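Local coordinates for protein macrolide 2'-phosphotransferase MphH (Brachybacterium faecium, PDB 5UXD) that probably inactivates macrolide antibiotics by transferring a phosphate from a nucleotide to their 2'-hydroxyl, and binds azithromycin, at residues G46-R51 / A92-P97; G223-D228 / R254-L259. All coordinates share one frame; numbering follows the deposited sequence. Where two conformers were deposited one is given.

Overall arrangement
Interactions 1 and 2 lie on opposite sides of the chain's centre, their own centres about 33 Å apart and their nearest atoms about 16 Å, and they involve different strands and loops. Interaction 1 pairs strands 47-53 and 91-94 of the antiparallel sheet in the kinase-like N-terminal lobe; it is partly buried, rests on backbone hydrogen bonds and includes residues of the GDP site, empty of nucleotide here. Interaction 2 is smaller but more deeply buried. There a turn before helix 230-235 meets the loop leading into helix 259-268, and no hydrogen bond crosses between 223-228 and 254-259. Strand pairing thus gives way to indole packing in the helical part of the fold.

Interaction 1: G46-R51 / A92-P97; sequences GDWVLR and AYPLLP
Val49 and Tyr93 exchange two backbone hydrogen bonds, Val49 N to Tyr93 O at 2.9 Å and Tyr93 N to Val49 O at 3.0 Å, which make them a hydrogen-bonded pair of antiparallel strands. A third bond, Leu95 N to Asp47 O at 2.9 Å, carries the pairing past the last strand residue, Pro94. The Asp47 carboxylate turns elsewhere, to a salt bridge with Arg41. On the face that Val49 and Tyr93 share, CB of Val49 sits over the phenol ring in a CH-pi contact, 4.0 Å from the Tyr93 centroid. The phenol is swung there by a chi1 of 53°, with CG between backbone N and carbonyl carbon. Arg51 CD comes to the edge of the same ring, 3.6 Å from Tyr93 CE1, while the Arg51 guanidinium has a cation-pi partner in Phe35. Val49 CG2 meets Leu95 CD1 at 3.7 Å. Trp48 and Pro94 form the neighbouring non-hydrogen-bonded pair; the end of the indole swings back so that Pro94 CD stands over its six-membered ring, 4.3 Å from the Trp48 centroid. Arg51, Tyr93 and Leu96 are GDP-binding residues, though no nucleotide is bound in this model. The backbone bonds hold the two strands in register, and Val49 at the face and Arg51 CD at the edge limit where the phenol can lie, together with Trp83, whose ring meets it.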
loop_
_atom_site.group_PDB
_atom_site.type_symbol
_atom_site.label_atom_id
_atom_site.label_comp_id
_atom_site.label_asym_id
_atom_site.label_seq_id
_atom_site.Cartn_x
_atom_site.Cartn_y
_atom_site.Cartn_z
ATOM N N GLY A 46 -11.581 -17.162 -18.352
ATOM C CA GLY A 46 -10.671 -16.388 -17.526
ATOM C C GLY A 46 -11.391 -15.624 -16.428
ATOM O O GLY A 46 -12.515 -15.151 -16.599
ATOM N N ASP A 47 -10.726 -15.503 -15.277
ATOM C CA ASP A 47 -11.258 -14.753 -14.146
ATOM C C ASP A 47 -10.872 -13.282 -14.246
ATOM O O ASP A 47 -9.728 -12.949 -14.569
ATOM C CB ASP A 47 -10.747 -15.324 -12.822
ATOM C CG ASP A 47 -11.284 -16.712 -12.539
ATOM O OD1 ASP A 47 -10.501 -17.568 -12.078
ATOM O OD2 ASP A 47 -12.487 -16.947 -12.776
ATOM N N TRP A 48 -11.828 -12.404 -13.927
ATOM C CA TRP A 48 -11.671 -10.969 -14.105
ATOM C C TRP A 48 -12.048 -10.229 -12.830
ATOM O O TRP A 48 -12.889 -10.686 -12.049
ATOM C CB TRP A 48 -12.539 -10.461 -15.275
ATOM C CG TRP A 48 -11.930 -10.731 -16.615
ATOM C CD1 TRP A 48 -12.020 -11.880 -17.345
ATOM C CD2 TRP A 48 -11.106 -9.831 -17.376
ATOM N NE1 TRP A 48 -11.307 -11.749 -18.515
ATOM C CE2 TRP A 48 -10.735 -10.504 -18.553
ATOM C CE3 TRP A 48 -10.644 -8.527 -17.164
ATOM C CZ2 TRP A 48 -9.938 -9.914 -19.532
ATOM C CZ3 TRP A 48 -9.852 -7.935 -18.137
ATOM C CH2 TRP A 48 -9.505 -8.635 -19.305
ATOM N N VAL A 49 -11.406 -9.080 -12.630
ATOM C CA VAL A 49 -11.777 -8.105 -11.611
ATOM C C VAL A 49 -12.246 -6.838 -12.316
ATOM O O VAL A 49 -11.610 -6.373 -13.273
ATOM C CB VAL A 49 -10.592 -7.795 -10.673
ATOM C CG1 VAL A 49 -11.006 -6.801 -9.582
ATOM C CG2 VAL A 49 -10.049 -9.082 -10.061
ATOM N N LEU A 50 -13.356 -6.280 -11.845
ATOM C CA LEU A 50 -13.898 -5.041 -12.381
ATOM C C LEU A 50 -13.903 -3.998 -11.273
ATOM O O LEU A 50 -14.348 -4.276 -10.157
ATOM C CB LEU A 50 -15.310 -5.251 -12.939
ATOM C CG LEU A 50 -15.376 -6.052 -14.242
ATOM C CD1 LEU A 50 -15.275 -7.560 -13.975
ATOM C CD2 LEU A 50 -16.648 -5.730 -15.016
ATOM N N ARG A 51 -13.384 -2.806 -11.576
ATOM C CA ARG A 51 -13.401 -1.684 -10.642
ATOM C C ARG A 51 -14.268 -0.588 -11.240
ATOM O O ARG A 51 -13.992 -0.117 -12.348
ATOM C CB ARG A 51 -11.992 -1.156 -10.355
ATOM C CG ARG A 51 -11.033 -2.205 -9.837
ATOM C CD ARG A 51 -9.627 -1.618 -9.706
ATOM N NE ARG A 51 -9.523 -0.672 -8.599
ATOM C CZ ARG A 51 -8.685 0.364 -8.574
ATOM N NH1 ARG A 51 -7.887 0.607 -9.603
ATOM N NH2 ARG A 51 -8.653 1.165 -7.518
ATOM N N ALA A 92 -10.694 -2.796 -15.699
ATOM C CA ALA A 92 -10.825 -4.250 -15.624
ATOM C C ALA A 92 -9.487 -4.929 -15.861
ATOM O O ALA A 92 -8.725 -4.520 -16.739
ATOM C CB ALA A 92 -11.839 -4.781 -16.639
ATOM N N TYR A 93 -9.216 -5.993 -15.108
ATOM C CA TYR A 93 -7.960 -6.708 -15.301
ATOM C C TYR A 93 -8.126 -8.162 -14.887
ATOM O O TYR A 93 -8.981 -8.483 -14.059
ATOM C CB TYR A 93 -6.819 -6.045 -14.513
ATOM C CG TYR A 93 -7.103 -5.827 -13.047
ATOM C CD1 TYR A 93 -7.709 -4.656 -12.604
ATOM C CD2 TYR A 93 -6.754 -6.787 -12.102
ATOM C CE1 TYR A 93 -7.966 -4.454 -11.263
ATOM C CE2 TYR A 93 -7.008 -6.589 -10.761
ATOM C CZ TYR A 93 -7.616 -5.422 -10.350
ATOM O OH TYR A 93 -7.869 -5.217 -9.017
ATOM N N PRO A 94 -7.312 -9.064 -15.441
ATOM C CA PRO A 94 -7.368 -10.468 -15.017
ATOM C C PRO A 94 -7.056 -10.624 -13.535
ATOM O O PRO A 94 -6.179 -9.949 -12.985
ATOM C CB PRO A 94 -6.305 -11.147 -15.889
ATOM C CG PRO A 94 -6.189 -10.271 -17.104
ATOM C CD PRO A 94 -6.429 -8.865 -16.606
ATOM N N LEU A 95 -7.792 -11.534 -12.890
ATOM C CA LEU A 95 -7.529 -11.877 -11.502
ATOM C C LEU A 95 -6.117 -12.430 -11.361
ATOM O O LEU A 95 -5.686 -13.294 -12.134
ATOM C CB LEU A 95 -8.556 -12.902 -11.010
ATOM C CG LEU A 95 -8.432 -13.342 -9.547
ATOM C CD1 LEU A 95 -8.894 -12.233 -8.616
ATOM C CD2 LEU A 95 -9.222 -14.625 -9.283
ATOM N N LEU A 96 -5.399 -11.915 -10.407
ATOM C CA LEU A 96 -4.062 -12.420 -10.148
ATOM C C LEU A 96 -4.114 -13.717 -9.342
ATOM O O LEU A 96 -4.985 -13.890 -8.489
ATOM C CB LEU A 96 -3.257 -11.370 -9.403
ATOM C CG LEU A 96 -2.989 -10.168 -10.312
ATOM C CD1 LEU A 96 -2.122 -9.140 -9.635
ATOM C CD2 LEU A 96 -2.335 -10.660 -11.598
ATOM N N PRO A 97 -3.186 -14.637 -9.588
ATOM C CA PRO A 97 -3.186 -15.905 -8.852
ATOM C C PRO A 97 -2.652 -15.757 -7.433
ATOM O O PRO A 97 -1.882 -14.850 -7.113
ATOM C CB PRO A 97 -2.260 -16.788 -9.695
ATOM C CG PRO A 97 -1.258 -15.816 -10.235
ATOM C CD PRO A 97 -2.038 -14.540 -10.510
#

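Interaction 2: G223-D228 / R254-L259; sequences GDPAKD and RPWPGL
Trp256 reaches Pro225 and Ala226 through a chi1 of 51°, which places CG between its own backbone N and carbonyl carbon and sends the benzo end of the indole across to the 223-228 turn. Asp224 has CG anti to its backbone N (chi1 -175°), and OD1 comes round to accept from Ala226 N at 2.9 Å. This is an Asx turn; the N-H meets the oxygen from above the carboxylate plane, 52° out of it. The same OD1 lies at the indole edge, 3.8 Å from Trp256 CH2, where the electropositive ring hydrogens would suit it. OD2 is hydrogen-bonded to His262 NE2. Pro225 crosses the indole at about a right angle, CD standing 4.1 Å from Trp256 CH2, with CB and CG near CZ3. Ala226 CB touches Trp256 CZ2 at 4.1 Å. A type I turn from Trp256 to Leu259, closed by Leu259 N to Trp256 O at 3.0 Å, leads into helix 259-268 with Gly258 as its N-cap. The indole NE1 donates to Cys187 O. The carboxylate of the buried Asp224 and the indole N-H thus find their partners within the turn or beyond the two segments, while the joint itself, between a turn and the loop that leads into helix 259-268, is made by apolar packing and an aromatic edge.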
loop_
_atom_site.group_PDB
_atom_site.type_symbol
_atom_site.label_atom_id
_atom_site.label_comp_id
_atom_site.label_asym_id
_atom_site.label_seq_id
_atom_site.Cartn_x
_atom_site.Cartn_y
_atom_site.Cartn_z
ATOM N N GLY A 223 10.911 7.867 -2.720
ATOM C CA GLY A 223 11.235 8.340 -1.388
ATOM C C GLY A 223 11.922 7.295 -0.528
ATOM O O GLY A 223 12.776 6.550 -1.007
ATOM N N ASP A 224 11.543 7.237 0.737
ATOM C CA ASP A 224 12.285 6.490 1.766
ATOM C C ASP A 224 12.212 4.983 1.536
ATOM O O ASP A 224 11.120 4.406 1.621
ATOM C CB ASP A 224 11.706 6.878 3.139
ATOM C CG ASP A 224 12.463 6.265 4.332
ATOM O OD1 ASP A 224 13.347 5.401 4.153
ATOM O OD2 ASP A 224 12.138 6.661 5.470
ATOM N N PRO A 225 13.338 4.309 1.263
ATOM C CA PRO A 225 13.306 2.843 1.080
ATOM C C PRO A 225 12.743 2.078 2.271
ATOM O O PRO A 225 12.204 0.972 2.096
ATOM C CB PRO A 225 14.785 2.495 0.854
ATOM C CG PRO A 225 15.399 3.772 0.309
ATOM C CD PRO A 225 14.676 4.885 1.016
ATOM N N ALA A 226 12.870 2.623 3.486
ATOM C CA ALA A 226 12.424 1.901 4.676
ATOM C C ALA A 226 10.919 1.687 4.699
ATOM O O ALA A 226 10.435 0.755 5.359
ATOM C CB ALA A 226 12.846 2.665 5.933
ATOM N N LYS A 227 10.160 2.556 4.033
ATOM C CA LYS A 227 8.706 2.425 4.046
ATOM C C LYS A 227 8.257 1.020 3.670
ATOM O O LYS A 227 7.248 0.525 4.196
ATOM C CB LYS A 227 8.081 3.433 3.087
ATOM C CG LYS A 227 8.297 4.870 3.465
ATOM C CD LYS A 227 7.656 5.781 2.425
ATOM C CE LYS A 227 6.138 5.621 2.405
ATOM N NZ LYS A 227 5.490 6.657 1.543
ATOM N N ASP A 228 8.999 0.357 2.779
ATOM C CA ASP A 228 8.575 -0.938 2.263
ATOM C C ASP A 228 9.092 -2.101 3.098
ATOM O O ASP A 228 8.687 -3.242 2.861
ATOM C CB ASP A 228 9.023 -1.111 0.801
ATOM C CG ASP A 228 8.194 -0.275 -0.164
ATOM O OD1 ASP A 228 7.077 0.103 0.229
ATOM O OD2 ASP A 228 8.654 -0.001 -1.301
ATOM N N ARG A 254 20.237 -1.309 -0.697
ATOM C CA ARG A 254 21.320 -0.637 0.023
ATOM C C ARG A 254 20.816 -0.149 1.382
ATOM O O ARG A 254 20.574 1.049 1.585
ATOM C CB ARG A 254 21.907 0.500 -0.815
ATOM C CG ARG A 254 22.576 -0.021 -2.104
ATOM C CD ARG A 254 23.200 1.075 -2.980
ATOM N NE ARG A 254 22.217 2.066 -3.401
ATOM C CZ ARG A 254 21.233 1.833 -4.267
ATOM N NH1 ARG A 254 21.088 0.632 -4.816
ATOM N NH2 ARG A 254 20.383 2.804 -4.580
ATOM N N PRO A 255 20.653 -1.056 2.343
ATOM C CA PRO A 255 20.195 -0.643 3.672
ATOM C C PRO A 255 21.323 0.048 4.420
ATOM O O PRO A 255 22.484 -0.010 4.016
ATOM C CB PRO A 255 19.809 -1.970 4.336
ATOM C CG PRO A 255 20.725 -2.963 3.715
ATOM C CD PRO A 255 20.950 -2.498 2.284
ATOM N N TRP A 256 20.962 0.745 5.499
ATOM C CA TRP A 256 21.920 1.453 6.340
ATOM C C TRP A 256 21.786 0.965 7.784
ATOM O O TRP A 256 20.764 0.376 8.154
ATOM C CB TRP A 256 21.710 2.977 6.260
ATOM C CG TRP A 256 20.270 3.411 6.510
ATOM C CD1 TRP A 256 19.763 3.914 7.672
ATOM C CD2 TRP A 256 19.166 3.366 5.577
ATOM N NE1 TRP A 256 18.418 4.182 7.525
ATOM C CE2 TRP A 256 18.032 3.865 6.249
ATOM C CE3 TRP A 256 19.035 2.961 4.241
ATOM C CZ2 TRP A 256 16.774 3.968 5.632
ATOM C CZ3 TRP A 256 17.790 3.072 3.626
ATOM C CH2 TRP A 256 16.672 3.561 4.329
ATOM N N PRO A 257 22.821 1.159 8.616
ATOM C CA PRO A 257 22.822 0.532 9.956
ATOM C C PRO A 257 21.614 0.847 10.825
ATOM O O PRO A 257 21.123 -0.041 11.521
ATOM C CB PRO A 257 24.111 1.077 10.585
ATOM C CG PRO A 257 25.035 1.259 9.402
ATOM C CD PRO A 257 24.142 1.691 8.252
ATOM N N GLY A 258 21.129 2.078 10.828
ATOM C CA GLY A 258 19.997 2.370 11.684
ATOM C C GLY A 258 18.633 2.157 11.048
ATOM O O GLY A 258 17.641 2.707 11.536
ATOM N N LEU A 259 18.562 1.344 9.983
ATOM C CA LEU A 259 17.293 1.193 9.270
ATOM C C LEU A 259 16.231 0.536 10.147
ATOM O O LEU A 259 15.072 0.968 10.133
ATOM C CB LEU A 259 17.487 0.397 7.977
ATOM C CG LEU A 259 16.311 0.240 6.993
ATOM C CD1 LEU A 259 16.817 0.168 5.553
ATOM C CD2 LEU A 259 15.476 -0.976 7.320
#